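Aminotransferase (PDB 3IF2) binds pyridoxal 5'-phosphate and probably transfers amino groups between amino acids and keto acids, perhaps as a valine-pyruvate transaminase. Local coordinates at residues N35-G40 with T391-S396; Y189-E194 with D225-H230; D239-I244 with N267-F272; L368-K373 with I415-A420. All coordinates share one frame; numbering follows the deposited sequence.

Interaction 1. Residues N35-G40 with T391-S396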
# COMPACT_ATOMS: atom_id res chain seq x y z
N ASN A 35 -1.24 -29.22 -10.01
CA ASN A 35 -2.66 -28.96 -10.21
C ASN A 35 -2.96 -27.90 -9.16
O ASN A 35 -3.21 -28.23 -8.01
CB ASN A 35 -3.52 -30.22 -10.00
CG ASN A 35 -3.16 -31.37 -10.94
OD1 ASN A 35 -2.69 -31.16 -12.05
ND2 ASN A 35 -3.42 -32.59 -10.49
N MSE A 36 -2.90 -26.63 -9.56
CA MSE A 36 -3.05 -25.50 -8.63
C MSE A 36 -4.52 -25.10 -8.42
O MSE A 36 -5.07 -24.32 -9.19
CB MSE A 36 -2.18 -24.32 -9.11
CG MSE A 36 -2.26 -22.99 -8.30
SE MSE A 36 -2.08 -23.23 -6.37
CE MSE A 36 -2.07 -21.34 -5.89
N LEU A 37 -5.14 -25.66 -7.38
CA LEU A 37 -6.53 -25.35 -6.97
C LEU A 37 -6.61 -24.59 -5.64
O LEU A 37 -7.70 -24.41 -5.11
CB LEU A 37 -7.36 -26.66 -6.86
CG LEU A 37 -7.47 -27.50 -8.12
CD1 LEU A 37 -8.25 -28.78 -7.83
CD2 LEU A 37 -8.12 -26.68 -9.26
N GLY A 38 -5.46 -24.14 -5.12
CA GLY A 38 -5.35 -23.40 -3.84
C GLY A 38 -5.28 -21.88 -3.85
O GLY A 38 -5.38 -21.24 -2.78
N GLY A 39 -5.09 -21.28 -5.03
CA GLY A 39 -4.96 -19.81 -5.13
C GLY A 39 -6.28 -19.05 -5.06
O GLY A 39 -7.36 -19.66 -5.06
N GLY A 40 -6.15 -17.72 -5.00
CA GLY A 40 -7.26 -16.77 -4.99
C GLY A 40 -7.22 -15.81 -6.18
O GLY A 40 -7.97 -14.82 -6.19
N THR A 391 -1.21 -32.00 -6.25
CA THR A 391 -2.47 -31.21 -6.21
C THR A 391 -2.56 -30.33 -4.94
O THR A 391 -2.45 -30.83 -3.81
CB THR A 391 -3.70 -32.13 -6.35
OG1 THR A 391 -3.62 -32.82 -7.60
CG2 THR A 391 -5.01 -31.34 -6.33
N LEU A 392 -2.78 -29.02 -5.13
CA LEU A 392 -2.82 -28.06 -4.02
C LEU A 392 -4.21 -27.48 -3.81
O LEU A 392 -4.77 -26.92 -4.72
CB LEU A 392 -1.81 -26.94 -4.23
CG LEU A 392 -0.36 -27.27 -3.79
CD1 LEU A 392 0.27 -28.39 -4.62
CD2 LEU A 392 0.51 -26.02 -3.86
N ILE A 393 -4.74 -27.65 -2.60
CA ILE A 393 -6.01 -27.07 -2.16
C ILE A 393 -5.69 -26.31 -0.86
O ILE A 393 -4.54 -26.24 -0.48
CB ILE A 393 -7.13 -28.16 -2.05
CG1 ILE A 393 -6.77 -29.32 -1.10
CG2 ILE A 393 -7.39 -28.76 -3.43
CD1 ILE A 393 -6.73 -28.99 0.37
N VAL A 394 -6.68 -25.73 -0.19
CA VAL A 394 -6.46 -25.05 1.10
C VAL A 394 -7.28 -25.78 2.20
O VAL A 394 -8.49 -25.99 2.03
CB VAL A 394 -6.81 -23.56 1.05
CG1 VAL A 394 -6.31 -22.85 2.31
CG2 VAL A 394 -6.16 -22.90 -0.17
N PRO A 395 -6.63 -26.17 3.33
CA PRO A 395 -7.37 -26.85 4.41
C PRO A 395 -8.22 -25.86 5.22
O PRO A 395 -7.87 -24.67 5.32
CB PRO A 395 -6.27 -27.48 5.26
CG PRO A 395 -5.13 -26.56 5.13
CD PRO A 395 -5.23 -25.91 3.74
N SER A 396 -9.33 -26.35 5.76
CA SER A 396 -10.29 -25.52 6.51
C SER A 396 -9.85 -24.90 7.83
O SER A 396 -10.41 -23.87 8.22
CB SER A 396 -11.56 -26.34 6.78
OG SER A 396 -11.28 -27.63 7.36
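Asn35 and Thr391 begin a short parallel strand pairing, the kind of closure that lets two chain regions 351 residues apart share one domain. Asn35 O accepts the N-H of Leu392 in an almost straight bond (N to O 3.0 Å, 174°), and Leu37 N returns to Leu392 O over 3.0 Å with a more bent N-H. The tight part follows as the strands end: Gly38 O lies 3.2 Å from Val394 CG2, while CB of Leu37 rests against Ile393 CG2 at 4.0 Å. Helix 423-441 packs on Leu37, and helix 379-388 on Ile393. The Asn35 and Met36 end lies nearer solvent: Met36 SE only grazes Leu392 CB at 4.3 Å, though Asn35 ND2 still donates to Thr391 OG1 (2.9 Å), the hydroxyl lying somewhat out of the amide plane. The first torsion of Thr391 (chi1 -60°) sets OG1 anti to its carbonyl carbon, facing Asn35, and leaves CG2 by the aliphatic part of that neighbour. A valine in place of Thr391 would probably leave the Asn35 amide without this acceptor and free to turn. Such pairing of a strand near the N-terminus with a C-terminal one is characteristic of the small domain of fold type I aminotransferases, which is built from both ends of the chain.

Interaction 2. Residues Y189-E194 with D225-H230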
# COMPACT_ATOMS: atom_id res chain seq x y z
N TYR A 189 -24.42 -22.59 5.46
CA TYR A 189 -24.15 -22.04 6.78
C TYR A 189 -25.15 -20.91 7.02
O TYR A 189 -25.48 -20.18 6.07
CB TYR A 189 -22.72 -21.48 6.88
CG TYR A 189 -21.60 -22.49 6.80
CD1 TYR A 189 -21.49 -23.51 7.75
CD2 TYR A 189 -20.58 -22.38 5.85
CE1 TYR A 189 -20.44 -24.44 7.71
CE2 TYR A 189 -19.52 -23.31 5.79
CZ TYR A 189 -19.46 -24.32 6.74
OH TYR A 189 -18.43 -25.22 6.68
N ARG A 190 -25.63 -20.79 8.27
CA ARG A 190 -26.57 -19.72 8.67
C ARG A 190 -26.19 -19.10 10.02
O ARG A 190 -25.64 -19.76 10.90
CB ARG A 190 -28.04 -20.19 8.60
CG ARG A 190 -28.58 -20.22 7.14
CD ARG A 190 -30.11 -20.11 7.00
NE ARG A 190 -30.84 -21.35 7.27
CZ ARG A 190 -31.23 -22.21 6.34
NH1 ARG A 190 -30.97 -21.98 5.05
NH2 ARG A 190 -31.89 -23.30 6.69
N VAL A 191 -26.48 -17.81 10.16
CA VAL A 191 -26.12 -17.05 11.36
C VAL A 191 -26.90 -17.51 12.60
O VAL A 191 -28.13 -17.59 12.58
CB VAL A 191 -26.28 -15.50 11.17
CG1 VAL A 191 -25.89 -14.76 12.45
CG2 VAL A 191 -25.44 -15.01 10.01
N ASP A 192 -26.14 -17.83 13.66
CA ASP A 192 -26.68 -18.24 14.95
C ASP A 192 -26.87 -16.94 15.74
O ASP A 192 -25.96 -16.49 16.44
CB ASP A 192 -25.73 -19.22 15.63
CG ASP A 192 -26.23 -19.72 17.00
OD1 ASP A 192 -27.38 -19.43 17.41
OD2 ASP A 192 -25.44 -20.44 17.64
N PHE A 193 -28.05 -16.34 15.59
CA PHE A 193 -28.40 -15.09 16.29
C PHE A 193 -28.56 -15.25 17.80
O PHE A 193 -28.35 -14.29 18.52
CB PHE A 193 -29.62 -14.38 15.66
CG PHE A 193 -29.33 -13.76 14.29
CD1 PHE A 193 -28.57 -12.57 14.19
CD2 PHE A 193 -29.80 -14.35 13.11
CE1 PHE A 193 -28.30 -12.00 12.95
CE2 PHE A 193 -29.53 -13.79 11.86
CZ PHE A 193 -28.77 -12.62 11.78
N GLU A 194 -28.93 -16.45 18.28
CA GLU A 194 -29.03 -16.75 19.73
C GLU A 194 -27.64 -16.52 20.37
O GLU A 194 -27.51 -15.72 21.29
CB GLU A 194 -29.54 -18.20 19.99
CG GLU A 194 -29.74 -18.58 21.46
N ASP A 225 -30.68 -11.54 2.65
CA ASP A 225 -31.21 -10.19 2.89
C ASP A 225 -31.76 -10.02 4.33
O ASP A 225 -31.46 -9.00 4.98
CB ASP A 225 -32.29 -9.82 1.85
CG ASP A 225 -31.71 -9.49 0.47
OD1 ASP A 225 -30.47 -9.29 0.32
OD2 ASP A 225 -32.53 -9.41 -0.48
N GLU A 226 -32.48 -11.03 4.82
CA GLU A 226 -33.04 -11.02 6.18
C GLU A 226 -31.92 -11.08 7.23
O GLU A 226 -31.98 -10.38 8.25
CB GLU A 226 -34.04 -12.16 6.40
CG GLU A 226 -34.89 -12.00 7.66
CD GLU A 226 -35.78 -13.19 7.91
OE1 GLU A 226 -35.59 -14.23 7.25
OE2 GLU A 226 -36.65 -13.08 8.79
N GLU A 227 -30.89 -11.89 6.97
CA GLU A 227 -29.72 -11.98 7.88
C GLU A 227 -28.95 -10.64 7.96
O GLU A 227 -28.56 -10.21 9.06
CB GLU A 227 -28.77 -13.13 7.48
CG GLU A 227 -29.29 -14.54 7.86
CD GLU A 227 -28.41 -15.68 7.34
OE1 GLU A 227 -27.70 -15.52 6.33
OE2 GLU A 227 -28.45 -16.77 7.95
N MSE A 228 -28.78 -9.98 6.81
CA MSE A 228 -28.11 -8.65 6.77
C MSE A 228 -28.90 -7.54 7.47
O MSE A 228 -28.29 -6.67 8.11
CB MSE A 228 -27.81 -8.22 5.33
CG MSE A 228 -26.80 -9.11 4.60
SE MSE A 228 -25.09 -9.46 5.47
CE MSE A 228 -24.69 -7.61 5.93
N ALA A 229 -30.23 -7.55 7.33
CA ALA A 229 -31.09 -6.55 7.98
C ALA A 229 -30.95 -6.64 9.50
O ALA A 229 -30.82 -5.63 10.18
CB ALA A 229 -32.54 -6.74 7.58
N HIS A 230 -30.97 -7.87 10.00
CA HIS A 230 -30.85 -8.16 11.43
C HIS A 230 -29.49 -7.64 11.94
O HIS A 230 -29.44 -6.94 12.96
CB HIS A 230 -30.99 -9.69 11.67
CG HIS A 230 -31.28 -10.08 13.08
ND1 HIS A 230 -31.82 -11.30 13.40
CD2 HIS A 230 -31.17 -9.40 14.25
CE1 HIS A 230 -31.98 -11.39 14.71
NE2 HIS A 230 -31.59 -10.25 15.25
O HOH W 1 -26.30 -17.46 5.30
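Val191 and Glu227 stand 7.1 Å apart CA to CA, and Phe193 and His230 8.8 Å, as the chain leaving strand 183-190 passes alongside helix 225-237 without pairing to it, so side chains must span the gap. Glu227 does so with its extended chain. Its OE2 receives the N-H of Val191 (N to OE2 3.1 Å, 163°), which arrives from above the carboxylate plane. OE1 accepts from a water at 2.6 Å that also donates to Tyr189 O, so one carboxylate holds two consecutive peptide groups, one directly and one through the water. CB and CG of Arg190 lie against the same OE2, each 3.5 Å away, but in one of two conformers the guanidinium turns off to a salt bridge with Asp176. Phe193 supplies the apolar half. Its ring is sandwiched, with Val191 CG1 over the centre of one face and the His230 imidazole over the other, in a face-to-face stack with centroids 3.9 Å apart and planes at 15°. His230 reaches this place because its CG is anti to the backbone N (chi1 -163°). Glu227 O meets the Phe193 ring at its edge, near CZ. The contact thus ties the six-stranded sheet containing strand 183-190 to a helix packed on the large-domain sheet. A buried carboxylate accepting from an amide and a water is consistent with an ionised Glu227, its charge probably eased by these dipoles.

Interaction 3. Residues D239-I244 with N267-F272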
# COMPACT_ATOMS: atom_id res chain seq x y z
N ASP A 239 -24.04 1.07 18.71
CA ASP A 239 -23.17 2.18 18.20
C ASP A 239 -21.87 1.69 17.58
O ASP A 239 -20.78 2.16 17.93
CB ASP A 239 -22.87 3.24 19.29
CG ASP A 239 -23.89 4.33 19.32
OD1 ASP A 239 -25.01 4.07 19.84
OD2 ASP A 239 -23.54 5.45 18.85
N ILE A 240 -21.99 0.71 16.70
CA ILE A 240 -20.83 0.18 15.98
C ILE A 240 -21.20 -0.01 14.51
O ILE A 240 -22.36 -0.31 14.20
CB ILE A 240 -20.29 -1.14 16.62
CG1 ILE A 240 -21.37 -2.24 16.71
CG2 ILE A 240 -19.70 -0.86 18.01
CD1 ILE A 240 -20.82 -3.62 17.00
N PRO A 241 -20.24 0.19 13.59
CA PRO A 241 -20.57 0.01 12.19
C PRO A 241 -20.58 -1.44 11.74
O PRO A 241 -20.01 -2.31 12.41
CB PRO A 241 -19.46 0.78 11.48
CG PRO A 241 -18.32 0.62 12.35
CD PRO A 241 -18.88 0.73 13.73
N LEU A 242 -21.23 -1.65 10.59
CA LEU A 242 -21.30 -2.93 9.90
C LEU A 242 -20.42 -2.79 8.64
O LEU A 242 -20.77 -2.05 7.71
CB LEU A 242 -22.74 -3.25 9.53
CG LEU A 242 -23.06 -4.48 8.71
CD1 LEU A 242 -22.45 -5.73 9.33
CD2 LEU A 242 -24.59 -4.58 8.57
N ILE A 243 -19.28 -3.47 8.65
CA ILE A 243 -18.33 -3.46 7.55
C ILE A 243 -18.75 -4.62 6.66
O ILE A 243 -18.97 -5.72 7.17
CB ILE A 243 -16.87 -3.68 8.03
CG1 ILE A 243 -16.50 -2.68 9.15
CG2 ILE A 243 -15.91 -3.54 6.87
CD1 ILE A 243 -15.14 -2.88 9.71
N ILE A 244 -18.87 -4.40 5.35
CA ILE A 244 -19.27 -5.45 4.38
C ILE A 244 -18.27 -5.51 3.22
O ILE A 244 -18.12 -4.54 2.48
CB ILE A 244 -20.68 -5.22 3.81
CG1 ILE A 244 -21.70 -5.00 4.93
CG2 ILE A 244 -21.08 -6.41 2.87
CD1 ILE A 244 -23.10 -4.78 4.42
N ASN A 267 -24.09 4.13 8.89
CA ASN A 267 -23.50 3.17 9.80
C ASN A 267 -22.98 1.91 9.05
O ASN A 267 -22.68 0.88 9.68
CB ASN A 267 -24.50 2.81 10.92
CG ASN A 267 -23.82 2.37 12.19
OD1 ASN A 267 -22.90 3.04 12.67
ND2 ASN A 267 -24.24 1.23 12.73
N THR A 268 -22.84 1.98 7.72
CA THR A 268 -22.34 0.88 6.91
C THR A 268 -21.03 1.29 6.24
O THR A 268 -20.90 2.44 5.78
CB THR A 268 -23.38 0.46 5.84
OG1 THR A 268 -24.67 0.29 6.45
CG2 THR A 268 -22.97 -0.83 5.14
N ILE A 269 -20.05 0.38 6.23
CA ILE A 269 -18.76 0.58 5.55
C ILE A 269 -18.72 -0.51 4.48
O ILE A 269 -18.55 -1.68 4.80
CB ILE A 269 -17.56 0.50 6.54
CG1 ILE A 269 -17.72 1.55 7.67
CG2 ILE A 269 -16.21 0.72 5.83
CD1 ILE A 269 -16.71 1.42 8.83
N LEU A 270 -18.98 -0.14 3.22
CA LEU A 270 -18.98 -1.08 2.07
C LEU A 270 -17.63 -1.05 1.39
O LEU A 270 -17.19 0.01 0.94
CB LEU A 270 -20.04 -0.71 1.02
CG LEU A 270 -21.51 -1.03 1.20
CD1 LEU A 270 -22.25 -0.52 -0.02
CD2 LEU A 270 -21.71 -2.53 1.34
N CYS A 271 -16.98 -2.21 1.31
CA CYS A 271 -15.68 -2.35 0.66
C CYS A 271 -15.87 -3.07 -0.67
O CYS A 271 -16.54 -4.11 -0.73
CB CYS A 271 -14.72 -3.15 1.53
SG CYS A 271 -14.40 -2.41 3.15
N PHE A 272 -15.33 -2.47 -1.74
CA PHE A 272 -15.32 -3.06 -3.08
C PHE A 272 -13.87 -3.18 -3.51
O PHE A 272 -12.96 -2.67 -2.85
CB PHE A 272 -16.08 -2.22 -4.10
CG PHE A 272 -17.46 -1.82 -3.67
CD1 PHE A 272 -17.64 -0.70 -2.86
CD2 PHE A 272 -18.58 -2.55 -4.09
CE1 PHE A 272 -18.91 -0.31 -2.46
CE2 PHE A 272 -19.86 -2.17 -3.70
CZ PHE A 272 -20.03 -1.04 -2.89
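Cys271 N donates to Ile244 O over 2.8 Å in a practically straight bond (178°), one rung of a parallel pairing between strands 242-244 and 268-272, whose axes run 4.7 Å apart. Leu242 and Ile244 each bond segment 267-272 through both N-H and C=O: Leu242 N to Asn267 O, Ile269 N to Leu242 O, Ile244 N to Ile269 O. By this alternation Ile240 O would next meet the amide N of Asn267, but that N-H is turned to Asp265 OD1. The side chain of Asn267 takes over. With its CG anti to the backbone N (chi1 -154°), ND2 comes back to Ile240 O at 2.8 Å, reaching it from above the carbonyl plane rather than along a lone pair. An alanine in place of Asn267 would probably leave Ile240 O without this donor and let the strand entrance fray.

On one face, Pro241, Ile243 and Ile269 lie side by side; Ile269 CD1 touches Pro241 CB at 3.9 Å and Ile243 CG1 at 4.1 Å. Helix 115-125 packs on Ile243, Ile269 and Cys271. On the other, Ile244 CB meets Leu270 CD2 (3.8 Å), its CD1 reaches Thr268 CG2 at a slant, and helix 225-237 packs against Leu242 and Ile244. This is the central sheet of the fold type I large domain, and Met2 of the second subunit packs on Pro241 and Asn267. Backbone groups facing each other from Leu242 to Cys271 are paired, the Asn267 side chain closes the irregular end, and the largely apolar faces let the pairing lie buried up to cofactor-binding Ser273.

Interaction 4. Residues L368-K373 with I415-A420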
# COMPACT_ATOMS: atom_id res chain seq x y z
N LEU A 368 -15.24 -23.62 -4.46
CA LEU A 368 -16.15 -24.65 -3.91
C LEU A 368 -15.58 -25.06 -2.51
O LEU A 368 -14.35 -25.23 -2.34
CB LEU A 368 -16.36 -25.86 -4.84
CG LEU A 368 -17.28 -25.63 -6.06
CD1 LEU A 368 -17.25 -26.82 -6.97
CD2 LEU A 368 -18.71 -25.33 -5.66
N TRP A 369 -16.47 -25.18 -1.53
CA TRP A 369 -16.13 -25.54 -0.15
C TRP A 369 -16.68 -26.95 0.07
O TRP A 369 -17.90 -27.13 0.10
CB TRP A 369 -16.77 -24.52 0.78
CG TRP A 369 -16.52 -24.66 2.25
CD1 TRP A 369 -17.43 -25.01 3.20
CD2 TRP A 369 -15.31 -24.40 2.95
NE1 TRP A 369 -16.86 -25.00 4.43
CE2 TRP A 369 -15.55 -24.63 4.31
CE3 TRP A 369 -14.02 -24.00 2.55
CZ2 TRP A 369 -14.57 -24.47 5.29
CZ3 TRP A 369 -13.03 -23.85 3.53
CH2 TRP A 369 -13.32 -24.08 4.88
N LEU A 370 -15.76 -27.91 0.19
CA LEU A 370 -16.06 -29.34 0.30
C LEU A 370 -15.95 -29.79 1.74
O LEU A 370 -14.95 -29.49 2.39
CB LEU A 370 -15.09 -30.17 -0.57
CG LEU A 370 -15.26 -30.21 -2.10
CD1 LEU A 370 -15.57 -28.87 -2.70
CD2 LEU A 370 -14.03 -30.81 -2.76
N TRP A 371 -16.98 -30.51 2.23
CA TRP A 371 -17.05 -31.07 3.60
C TRP A 371 -17.10 -32.61 3.56
O TRP A 371 -18.08 -33.19 3.12
CB TRP A 371 -18.26 -30.48 4.34
CG TRP A 371 -18.56 -31.05 5.72
CD1 TRP A 371 -17.67 -31.58 6.62
CD2 TRP A 371 -19.82 -31.01 6.40
NE1 TRP A 371 -18.31 -31.95 7.79
CE2 TRP A 371 -19.63 -31.60 7.69
CE3 TRP A 371 -21.10 -30.55 6.05
CZ2 TRP A 371 -20.68 -31.75 8.61
CZ3 TRP A 371 -22.15 -30.70 6.98
CH2 TRP A 371 -21.93 -31.30 8.25
N PHE A 372 -16.01 -33.24 4.02
CA PHE A 372 -15.88 -34.69 4.11
C PHE A 372 -16.34 -35.11 5.50
O PHE A 372 -15.55 -35.04 6.44
CB PHE A 372 -14.42 -35.11 3.86
CG PHE A 372 -13.84 -34.59 2.58
CD1 PHE A 372 -14.27 -35.10 1.35
CD2 PHE A 372 -12.85 -33.61 2.58
CE1 PHE A 372 -13.73 -34.62 0.16
CE2 PHE A 372 -12.31 -33.13 1.39
CZ PHE A 372 -12.75 -33.64 0.18
N LYS A 373 -17.60 -35.52 5.65
CA LYS A 373 -18.12 -35.97 6.96
C LYS A 373 -17.33 -37.19 7.48
O LYS A 373 -17.15 -38.15 6.74
CB LYS A 373 -19.63 -36.33 6.93
CG LYS A 373 -20.69 -35.19 6.84
CD LYS A 373 -22.11 -35.85 6.82
CE LYS A 373 -23.32 -34.89 6.64
NZ LYS A 373 -23.81 -34.17 7.86
N ILE A 415 -12.27 -28.47 2.87
CA ILE A 415 -11.23 -27.88 2.01
C ILE A 415 -11.83 -26.80 1.11
O ILE A 415 -13.02 -26.86 0.78
CB ILE A 415 -10.40 -28.94 1.19
CG1 ILE A 415 -11.20 -29.59 0.05
CG2 ILE A 415 -9.77 -30.01 2.13
CD1 ILE A 415 -10.40 -30.67 -0.72
N ARG A 416 -11.03 -25.78 0.77
CA ARG A 416 -11.41 -24.76 -0.23
C ARG A 416 -10.70 -25.15 -1.54
O ARG A 416 -9.50 -25.49 -1.54
CB ARG A 416 -10.99 -23.35 0.19
CG ARG A 416 -11.63 -22.27 -0.66
CD ARG A 416 -10.95 -20.93 -0.44
NE ARG A 416 -9.61 -20.87 -0.99
CZ ARG A 416 -8.77 -19.84 -0.85
NH1 ARG A 416 -9.11 -18.74 -0.19
NH2 ARG A 416 -7.57 -19.92 -1.41
N MSE A 417 -11.46 -25.10 -2.64
CA MSE A 417 -10.99 -25.45 -3.99
C MSE A 417 -11.32 -24.31 -4.94
O MSE A 417 -12.46 -23.87 -4.98
CB MSE A 417 -11.71 -26.71 -4.46
CG MSE A 417 -11.23 -27.25 -5.79
SE MSE A 417 -12.21 -28.82 -6.32
CE MSE A 417 -13.89 -27.93 -6.60
N SER A 418 -10.35 -23.84 -5.71
CA SER A 418 -10.60 -22.75 -6.66
C SER A 418 -11.24 -23.27 -7.96
O SER A 418 -10.68 -24.16 -8.61
CB SER A 418 -9.33 -21.97 -7.01
OG SER A 418 -9.65 -20.92 -7.95
N ILE A 419 -12.40 -22.73 -8.32
CA ILE A 419 -13.04 -23.03 -9.61
C ILE A 419 -12.67 -21.98 -10.70
O ILE A 419 -13.24 -22.02 -11.77
CB ILE A 419 -14.57 -23.38 -9.51
CG1 ILE A 419 -15.43 -22.27 -8.88
CG2 ILE A 419 -14.72 -24.72 -8.76
CD1 ILE A 419 -15.51 -20.98 -9.67
N ALA A 420 -11.72 -21.07 -10.41
CA ALA A 420 -11.17 -20.14 -11.41
C ALA A 420 -10.14 -20.84 -12.31
O ALA A 420 -9.84 -20.33 -13.38
CB ALA A 420 -10.50 -18.95 -10.73
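Leu368 and Met417 form an antiparallel hydrogen-bonded pair in the mixed small-domain sheet of a fold type I aminotransferase. Two bonds join them, Leu368 N to Met417 O (2.8 Å) and Met417 N to Leu368 O (2.9 Å), and Leu370 pairs in the same way with Ile415. On the face these four share, Leu368 CD1 touches the terminal CE of Met417 at 3.6 Å and, from another side, Ile419 CG2 at 3.7 Å. Met417 is extended to SE and bends only at its last torsion (chi3 67°), which brings CE onto Leu368. Ile415 CD1 meets the edge of the Phe372 ring, nearly in its plane, 3.8 Å from CE2. Beyond this layer, helices 324-351 and 423-441 pack over the face. The other face carries the non-hydrogen-bonded pair Trp369 and Arg416. The indole edge, at CE3, lies 3.9 Å from Arg416 CB, with ring and guanidinium planes steeply inclined. A second shell fixes both: Tyr189 OH bonds Trp369 NE1, and Val394 pairs with the Arg416 backbone. The arginine chain then bends at chi3 and hands its NH1 to OD1 of the cofactor-binding Asn217.

Overall arrangement
The contacts join the large- and small-domain sheets, two of them close to the cofactor. Interactions 1 and 4 lie 9 Å apart centre to centre and share the small domain, where Leu37 O takes Ser418 N at 2.8 Å. Interaction 2, away from the cofactor site, meets interaction 4 through the Tyr189 hydroxyl and interaction 3 where Met228 CE packs on Ile244 CD1 at 3.6 Å. Interactions 3 and 4 themselves never touch, their centres being 28 Å apart, yet both approach the pyridoxal phosphate: its nearest distance to the side chain is about 7 Å for Cys271 and about 6 Å for Arg416.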